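Local coordinates for protein KLLA0E08119p (Kluyveromyces lactis, PDB 3VA7) that probably makes urea-1-carboxylate from urea, bicarbonate and ATP by way of its biotin cofactor, this chain being the urea carboxylase part of a longer bifunctional enzyme, at residues E41-R45 against V324-E330; T49-I55 against D336-L342; K248-I252 against F352-I357. All blocks are in the same frame, centred on the assembly; numbering follows the deposited sequence.

In the fold
All three contacts lie in the biotin carboxylase part of the chain. Interactions 1 and 2 both start from helix 40-53, whose successive turns meet helix 326-333 and then helix 337-345. They share one polar network, since R45 of the first also reaches D336 of the second. Interaction 1 is buried and mainly polar; interaction 2 is partly buried, with charges toward the outside, leucines buried within and M53 between them. Interaction 3, about 18 Å from interaction 2 between centres, is partly buried and mostly apolar, a loop lying against strand 249-261 with a salt bridge between exposed K248 and D353. W340 of helix 337-345 packs on F352 and T355, joining interactions 2 and 3.

Interaction 1: residues E41-R45 against V324-E330; sequences EIAVR and VEHPITE
R45 reaches out from helix 40-53 and presents two N-H groups to helix 326-333. Its NE donates to H326 NE2 over 2.9 Å, and the bond lies close to the plane of both flat groups. Guanidinium and imidazole are themselves nearly coplanar, 22° apart, so the ring offers its edge. The other ring nitrogen, ND1, is bonded to Q323 O, which together with the arginine fixes how the imidazole is turned.

The charged part of the contact is the salt bridge from R45 NH2 to E330 OE2, 2.8 Å long. Here the carboxylate is twisted 74° against the guanidinium and receives the N-H on its syn lone pair. Both groups have further partners: NH2 also pairs with D336 and NH1 with T49, while E330 OE1 pairs with R394 and OE2 accepts L337 N. With the short helix axes 14.1 Å apart, it is the length of the arginine that bridges the gap, a bend at chi2 (-109°) steering its guanidinium. What it spans is the junction between the N-terminal domain of a biotin carboxylase and the ATP-binding part that follows.

Van der Waals contact is slight. I42 CD1 comes obliquely to H326 CE1 at 4.1 Å. Beside it, E41 OE1, whose polar partner is the hydroxyl of Y111, lies 4.4 Å from V324 CG1.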
# COMPACT_ATOMS: atom_id res chain seq x y z
N GLU A 41 -10.98 -2.14 -22.35
CA GLU A 41 -10.50 -0.97 -23.06
C GLU A 41 -11.35 -0.71 -24.29
O GLU A 41 -11.73 0.44 -24.62
CB GLU A 41 -9.04 -1.32 -23.39
CG GLU A 41 -8.36 -0.70 -24.51
CD GLU A 41 -8.79 -1.15 -25.91
OE1 GLU A 41 -8.45 -2.30 -26.37
OE2 GLU A 41 -9.38 -0.26 -26.56
N ILE A 42 -11.68 -1.78 -25.00
CA ILE A 42 -12.61 -1.61 -26.11
C ILE A 42 -13.99 -1.08 -25.66
O ILE A 42 -14.63 -0.28 -26.34
CB ILE A 42 -12.76 -2.90 -26.96
CG1 ILE A 42 -13.31 -2.51 -28.32
CG2 ILE A 42 -13.60 -4.01 -26.22
CD1 ILE A 42 -12.61 -1.29 -28.85
N ALA A 43 -14.47 -1.55 -24.51
CA ALA A 43 -15.76 -1.06 -24.07
C ALA A 43 -15.67 0.47 -23.85
O ALA A 43 -16.52 1.25 -24.35
CB ALA A 43 -16.23 -1.78 -22.85
N VAL A 44 -14.61 0.89 -23.13
CA VAL A 44 -14.41 2.28 -22.85
C VAL A 44 -14.29 3.07 -24.16
O VAL A 44 -14.84 4.18 -24.28
CB VAL A 44 -13.18 2.52 -21.95
CG1 VAL A 44 -12.88 4.01 -21.85
CG2 VAL A 44 -13.39 1.92 -20.54
N ARG A 45 -13.58 2.53 -25.15
CA ARG A 45 -13.39 3.28 -26.37
C ARG A 45 -14.70 3.39 -27.20
O ARG A 45 -14.95 4.44 -27.79
CB ARG A 45 -12.21 2.75 -27.20
CG ARG A 45 -12.03 3.46 -28.57
CD ARG A 45 -12.40 2.54 -29.69
NE ARG A 45 -12.49 3.13 -31.01
CZ ARG A 45 -13.39 4.05 -31.38
NH1 ARG A 45 -14.28 4.52 -30.52
NH2 ARG A 45 -13.42 4.47 -32.64
N VAL A 324 -7.97 -5.02 -32.28
CA VAL A 324 -7.27 -4.27 -31.24
C VAL A 324 -6.44 -3.09 -31.81
O VAL A 324 -6.61 -1.96 -31.37
CB VAL A 324 -6.40 -5.18 -30.30
CG1 VAL A 324 -5.71 -4.30 -29.19
CG2 VAL A 324 -7.24 -6.36 -29.64
N GLU A 325 -5.64 -3.31 -32.85
CA GLU A 325 -4.79 -2.25 -33.43
C GLU A 325 -5.46 -1.17 -34.25
O GLU A 325 -4.74 -0.34 -34.84
CB GLU A 325 -3.62 -2.82 -34.28
CG GLU A 325 -4.03 -3.74 -35.38
CD GLU A 325 -4.14 -5.22 -34.95
OE1 GLU A 325 -4.50 -5.50 -33.79
OE2 GLU A 325 -3.84 -6.11 -35.79
N HIS A 326 -6.79 -1.20 -34.34
CA HIS A 326 -7.52 -0.26 -35.21
C HIS A 326 -7.19 1.22 -34.97
O HIS A 326 -7.33 2.04 -35.90
CB HIS A 326 -9.06 -0.46 -35.12
CG HIS A 326 -9.68 0.16 -33.90
ND1 HIS A 326 -9.64 -0.45 -32.66
CD2 HIS A 326 -10.32 1.34 -33.72
CE1 HIS A 326 -10.23 0.34 -31.77
NE2 HIS A 326 -10.65 1.43 -32.38
N PRO A 327 -6.79 1.59 -33.75
CA PRO A 327 -6.52 3.04 -33.58
C PRO A 327 -5.40 3.63 -34.42
O PRO A 327 -5.46 4.82 -34.71
CB PRO A 327 -6.17 3.19 -32.11
CG PRO A 327 -6.85 1.96 -31.40
CD PRO A 327 -6.75 0.87 -32.46
N ILE A 328 -4.42 2.87 -34.87
CA ILE A 328 -3.37 3.54 -35.67
C ILE A 328 -3.92 4.04 -37.01
O ILE A 328 -3.60 5.18 -37.47
CB ILE A 328 -2.08 2.72 -35.82
CG1 ILE A 328 -2.33 1.39 -36.51
CG2 ILE A 328 -1.44 2.50 -34.46
CD1 ILE A 328 -1.08 0.68 -36.86
N THR A 329 -4.78 3.21 -37.61
CA THR A 329 -5.54 3.55 -38.80
C THR A 329 -6.34 4.85 -38.58
O THR A 329 -6.38 5.76 -39.45
CB THR A 329 -6.47 2.35 -39.19
OG1 THR A 329 -5.65 1.20 -39.45
CG2 THR A 329 -7.27 2.64 -40.42
N GLU A 330 -6.97 4.95 -37.41
CA GLU A 330 -7.76 6.17 -37.08
C GLU A 330 -6.87 7.44 -36.98
O GLU A 330 -7.32 8.55 -37.23
CB GLU A 330 -8.59 5.98 -35.79
CG GLU A 330 -9.70 4.95 -35.91
CD GLU A 330 -10.60 4.83 -34.67
OE1 GLU A 330 -10.22 5.37 -33.60
OE2 GLU A 330 -11.70 4.21 -34.78

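Interaction 2: residues T49-I55 against D336-L342; sequences TLKRMGI and DLVEWML
T49 and D336 come at each other from opposite directions, and T49 OG1 donates to D336 OD1 over 2.7 Å, on the syn side of the carboxylate. R52 reaches the same oxygen from elsewhere: its NH2, also 2.7 Å from OD1, arrives on the anti side and somewhat out of the carboxylate plane. The turn at chi3 (68°) bends the arginine so that NH2 also meets E339 OE2 at 3.1 Å, this time from above the plane of that acid. D336 has a second task, since OD2 accepts E339 N as the N-cap of helix 337-345 and pairs with R45 NH2 as well. With an alanine here, T49 OG1 would probably be left without its acceptor, R52 and R45 would each lose a counter-charge, and the helix start its cap.

Inward of the charges the packing turns apolar. T49 CG2 rests against V338 CG1, 3.9 Å away. M53 lies aslant E339, its CE on CG at 3.7 Å, and its SD lies near L342 CD1. L50 meets that leucine at about a right angle. The short helical segments 49-53 and 337-342 cross at -66°. The helix that carries L50, ending in a Schellman motif at G54, flanks the parallel Rossmann-like sheet of the N-terminal biotin carboxylase domain; the partner is an N-capped helix of the ATP-grasp part.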
# COMPACT_ATOMS: atom_id res chain seq x y z
N THR A 49 -17.25 7.11 -28.34
CA THR A 49 -17.82 7.46 -29.59
C THR A 49 -19.31 7.57 -29.35
O THR A 49 -19.95 8.55 -29.78
CB THR A 49 -17.49 6.41 -30.64
OG1 THR A 49 -16.08 6.46 -30.96
CG2 THR A 49 -18.32 6.61 -31.87
N LEU A 50 -19.86 6.59 -28.64
CA LEU A 50 -21.29 6.60 -28.44
C LEU A 50 -21.67 7.91 -27.79
O LEU A 50 -22.49 8.65 -28.35
CB LEU A 50 -21.76 5.42 -27.59
CG LEU A 50 -21.83 4.05 -28.29
CD1 LEU A 50 -22.28 3.06 -27.26
CD2 LEU A 50 -22.73 3.98 -29.54
N LYS A 51 -21.04 8.23 -26.66
CA LYS A 51 -21.25 9.51 -26.03
C LYS A 51 -21.21 10.65 -27.04
O LYS A 51 -22.18 11.40 -27.12
CB LYS A 51 -20.27 9.77 -24.88
CG LYS A 51 -20.50 11.13 -24.13
CD LYS A 51 -20.09 10.98 -22.63
CE LYS A 51 -19.70 12.30 -21.89
NZ LYS A 51 -18.18 12.58 -21.86
N ARG A 52 -20.12 10.79 -27.79
CA ARG A 52 -19.99 11.93 -28.71
C ARG A 52 -21.15 11.95 -29.68
O ARG A 52 -21.59 13.02 -30.08
CB ARG A 52 -18.65 11.92 -29.45
CG ARG A 52 -18.54 12.93 -30.59
CD ARG A 52 -17.10 12.97 -31.23
NE ARG A 52 -16.77 11.73 -31.95
CZ ARG A 52 -17.31 11.36 -33.12
NH1 ARG A 52 -18.21 12.14 -33.76
NH2 ARG A 52 -16.97 10.19 -33.65
N MET A 53 -21.70 10.77 -30.02
CA MET A 53 -22.80 10.70 -30.95
C MET A 53 -24.18 10.89 -30.29
O MET A 53 -25.20 10.94 -31.00
CB MET A 53 -22.75 9.36 -31.69
CG MET A 53 -21.54 9.20 -32.64
SD MET A 53 -21.51 7.57 -33.45
CE MET A 53 -22.69 7.81 -34.77
N GLY A 54 -24.24 11.01 -28.97
CA GLY A 54 -25.50 11.29 -28.30
C GLY A 54 -26.37 10.04 -28.24
O GLY A 54 -27.61 10.15 -28.10
N ILE A 55 -25.71 8.88 -28.35
CA ILE A 55 -26.31 7.56 -28.27
C ILE A 55 -26.14 6.95 -26.87
O ILE A 55 -25.03 6.89 -26.34
CB ILE A 55 -25.63 6.61 -29.24
CG1 ILE A 55 -25.71 7.15 -30.68
CG2 ILE A 55 -26.22 5.20 -29.13
CD1 ILE A 55 -25.01 6.24 -31.70
N ASP A 336 -13.34 7.80 -37.39
CA ASP A 336 -13.70 7.06 -36.24
C ASP A 336 -14.38 5.78 -36.79
O ASP A 336 -15.55 5.82 -37.21
CB ASP A 336 -14.60 7.91 -35.35
CG ASP A 336 -15.14 7.15 -34.13
OD1 ASP A 336 -15.64 7.85 -33.21
OD2 ASP A 336 -15.11 5.88 -34.09
N LEU A 337 -13.64 4.67 -36.76
CA LEU A 337 -14.12 3.37 -37.26
C LEU A 337 -15.38 2.81 -36.56
O LEU A 337 -16.30 2.36 -37.22
CB LEU A 337 -12.99 2.36 -37.23
CG LEU A 337 -11.83 2.71 -38.17
CD1 LEU A 337 -10.86 1.55 -38.05
CD2 LEU A 337 -12.26 2.97 -39.71
N VAL A 338 -15.44 2.86 -35.23
CA VAL A 338 -16.70 2.57 -34.50
C VAL A 338 -17.86 3.40 -35.03
O VAL A 338 -18.95 2.89 -35.16
CB VAL A 338 -16.54 2.68 -32.94
CG1 VAL A 338 -17.91 2.70 -32.18
CG2 VAL A 338 -15.64 1.57 -32.41
N GLU A 339 -17.65 4.68 -35.32
CA GLU A 339 -18.78 5.52 -35.80
C GLU A 339 -19.30 4.93 -37.12
O GLU A 339 -20.50 4.68 -37.25
CB GLU A 339 -18.34 6.97 -36.05
CG GLU A 339 -19.48 7.84 -36.61
CD GLU A 339 -19.09 9.29 -36.90
OE1 GLU A 339 -19.91 10.02 -37.50
OE2 GLU A 339 -17.96 9.68 -36.56
N TRP A 340 -18.37 4.72 -38.06
CA TRP A 340 -18.64 4.04 -39.31
C TRP A 340 -19.39 2.73 -39.11
O TRP A 340 -20.44 2.54 -39.68
CB TRP A 340 -17.35 3.82 -40.05
CG TRP A 340 -16.97 4.96 -40.89
CD1 TRP A 340 -16.82 6.29 -40.51
CD2 TRP A 340 -16.71 4.92 -42.30
NE1 TRP A 340 -16.49 7.07 -41.61
CE2 TRP A 340 -16.40 6.26 -42.71
CE3 TRP A 340 -16.71 3.89 -43.27
CZ2 TRP A 340 -16.08 6.57 -44.04
CZ3 TRP A 340 -16.38 4.19 -44.57
CH2 TRP A 340 -16.08 5.52 -44.96
N MET A 341 -18.87 1.84 -38.30
CA MET A 341 -19.56 0.60 -38.04
C MET A 341 -21.01 0.89 -37.64
O MET A 341 -21.96 0.30 -38.19
CB MET A 341 -18.87 -0.17 -36.91
CG MET A 341 -17.46 -0.74 -37.24
SD MET A 341 -16.72 -1.62 -35.85
CE MET A 341 -17.90 -2.89 -35.43
N LEU A 342 -21.22 1.81 -36.71
CA LEU A 342 -22.56 2.03 -36.24
C LEU A 342 -23.47 2.49 -37.40
O LEU A 342 -24.60 2.00 -37.54
CB LEU A 342 -22.57 3.04 -35.08
CG LEU A 342 -21.99 2.50 -33.77
CD1 LEU A 342 -21.63 3.63 -32.76
CD2 LEU A 342 -22.91 1.49 -33.12

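Interaction 3: residues K248-I252 against F352-I357; sequences KAIAI and FDNTKI
K248 NZ stands 3.5 Å from D353 OD2 in a long salt bridge at the exposed end of this contact. The two side chains cross at about a right angle, and at that length the pair rests on charge, without a hydrogen bond between them. Both residues also touch a crystal neighbour, so their exact pose may owe something to the lattice.

Further in, F352 gives the largest share of the loop's side. I250 CG2 sits over one face of its ring, 3.7 Å from the centroid and 21° off the ring normal, a CH-pi contact. The methyl owes that place to chi1 of the isoleucine (175°), which sends the CG1 branch away from the backbone N and turns CG2 to the ring. A249 N approaches the ring edge, and K248 CB lies 3.7 Å from F352 CD2. Thus the phenylalanine is packed against three consecutive residues of the strand and its entry, while I344 and W340 of helix 337-345 also touch it.

The other branch of I250 runs on to I357: the two CD1 methyls meet tip to tip at 3.8 Å. I252 crosses I357 at about a right angle, with CG1 4.1 Å from CD1, and I357 CG2 lies against I252 O.

The loop keeps its curve by its own bonds, T355 N to F352 O (3.2 Å) and T355 OG1 to D351 O. It adds no strand to the sheet; I250 and I252 pair instead with M242 and Q240 in strand 235-244. The arrangement is that of a loop laid over an antiparallel hairpin, here in the beta-sheet of the ATP-grasp region of a biotin carboxylase, through the side chains on one strand face.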
# COMPACT_ATOMS: atom_id res chain seq x y z
N LYS A 248 -20.75 -3.25 -51.55
CA LYS A 248 -19.69 -2.22 -51.56
C LYS A 248 -18.67 -2.46 -50.46
O LYS A 248 -19.03 -2.84 -49.33
CB LYS A 248 -20.25 -0.80 -51.46
CG LYS A 248 -20.31 -0.07 -52.82
CD LYS A 248 -21.77 0.40 -52.97
CE LYS A 248 -21.98 1.67 -53.81
NZ LYS A 248 -23.11 2.48 -53.20
N ALA A 249 -17.39 -2.27 -50.80
CA ALA A 249 -16.32 -2.49 -49.84
C ALA A 249 -15.23 -1.46 -50.08
O ALA A 249 -15.05 -1.03 -51.21
CB ALA A 249 -15.76 -3.95 -49.93
N ILE A 250 -14.51 -1.05 -49.04
CA ILE A 250 -13.48 -0.00 -49.19
C ILE A 250 -12.24 -0.30 -48.34
O ILE A 250 -12.37 -0.80 -47.21
CB ILE A 250 -14.07 1.39 -48.93
CG1 ILE A 250 -13.01 2.47 -48.96
CG2 ILE A 250 -14.80 1.42 -47.58
CD1 ILE A 250 -13.63 3.84 -49.22
N ALA A 251 -11.04 -0.10 -48.90
CA ALA A 251 -9.82 -0.42 -48.14
C ALA A 251 -9.36 0.87 -47.50
O ALA A 251 -9.19 1.92 -48.17
CB ALA A 251 -8.77 -1.02 -49.00
N ILE A 252 -9.22 0.83 -46.18
CA ILE A 252 -9.04 2.06 -45.44
C ILE A 252 -7.54 2.32 -45.25
O ILE A 252 -7.13 3.48 -45.23
CB ILE A 252 -9.90 2.04 -44.13
CG1 ILE A 252 -11.39 1.99 -44.56
CG2 ILE A 252 -9.60 3.21 -43.22
CD1 ILE A 252 -12.39 2.75 -43.68
N PHE A 352 -19.83 5.14 -50.25
CA PHE A 352 -18.45 4.61 -50.49
C PHE A 352 -17.74 5.10 -51.77
O PHE A 352 -16.53 5.34 -51.74
CB PHE A 352 -18.44 3.07 -50.55
CG PHE A 352 -18.45 2.37 -49.23
CD1 PHE A 352 -18.87 3.01 -48.08
CD2 PHE A 352 -18.10 1.05 -49.15
CE1 PHE A 352 -18.92 2.34 -46.88
CE2 PHE A 352 -18.13 0.38 -47.94
CZ PHE A 352 -18.55 1.03 -46.80
N ASP A 353 -18.46 5.21 -52.88
CA ASP A 353 -17.84 5.56 -54.16
C ASP A 353 -17.35 7.01 -54.16
O ASP A 353 -16.54 7.42 -55.01
CB ASP A 353 -18.81 5.33 -55.31
CG ASP A 353 -19.52 3.98 -55.23
OD1 ASP A 353 -18.83 2.92 -55.14
OD2 ASP A 353 -20.78 4.00 -55.27
N ASN A 354 -17.84 7.76 -53.18
CA ASN A 354 -17.54 9.17 -53.07
C ASN A 354 -16.75 9.51 -51.81
O ASN A 354 -16.67 10.67 -51.41
CB ASN A 354 -18.84 9.99 -53.21
CG ASN A 354 -19.42 9.90 -54.64
OD1 ASN A 354 -20.64 9.79 -54.83
ND2 ASN A 354 -18.53 9.92 -55.65
N THR A 355 -16.16 8.49 -51.20
CA THR A 355 -15.42 8.68 -49.98
C THR A 355 -13.93 8.68 -50.34
O THR A 355 -13.41 7.71 -50.88
CB THR A 355 -15.82 7.60 -48.94
OG1 THR A 355 -17.24 7.54 -48.85
CG2 THR A 355 -15.29 7.93 -47.52
N LYS A 356 -13.27 9.82 -50.11
CA LYS A 356 -11.85 9.99 -50.39
C LYS A 356 -11.09 9.80 -49.07
O LYS A 356 -11.20 10.63 -48.15
CB LYS A 356 -11.63 11.39 -50.92
CG LYS A 356 -10.26 11.66 -51.54
CD LYS A 356 -10.17 13.15 -52.06
CE LYS A 356 -8.73 13.60 -52.44
NZ LYS A 356 -8.28 13.10 -53.78
N ILE A 357 -10.32 8.73 -48.96
CA ILE A 357 -9.51 8.54 -47.76
C ILE A 357 -8.08 9.09 -47.91
O ILE A 357 -7.34 8.68 -48.81
CB ILE A 357 -9.57 7.09 -47.31
CG1 ILE A 357 -10.93 6.89 -46.63
CG2 ILE A 357 -8.43 6.78 -46.35
CD1 ILE A 357 -11.46 5.56 -46.66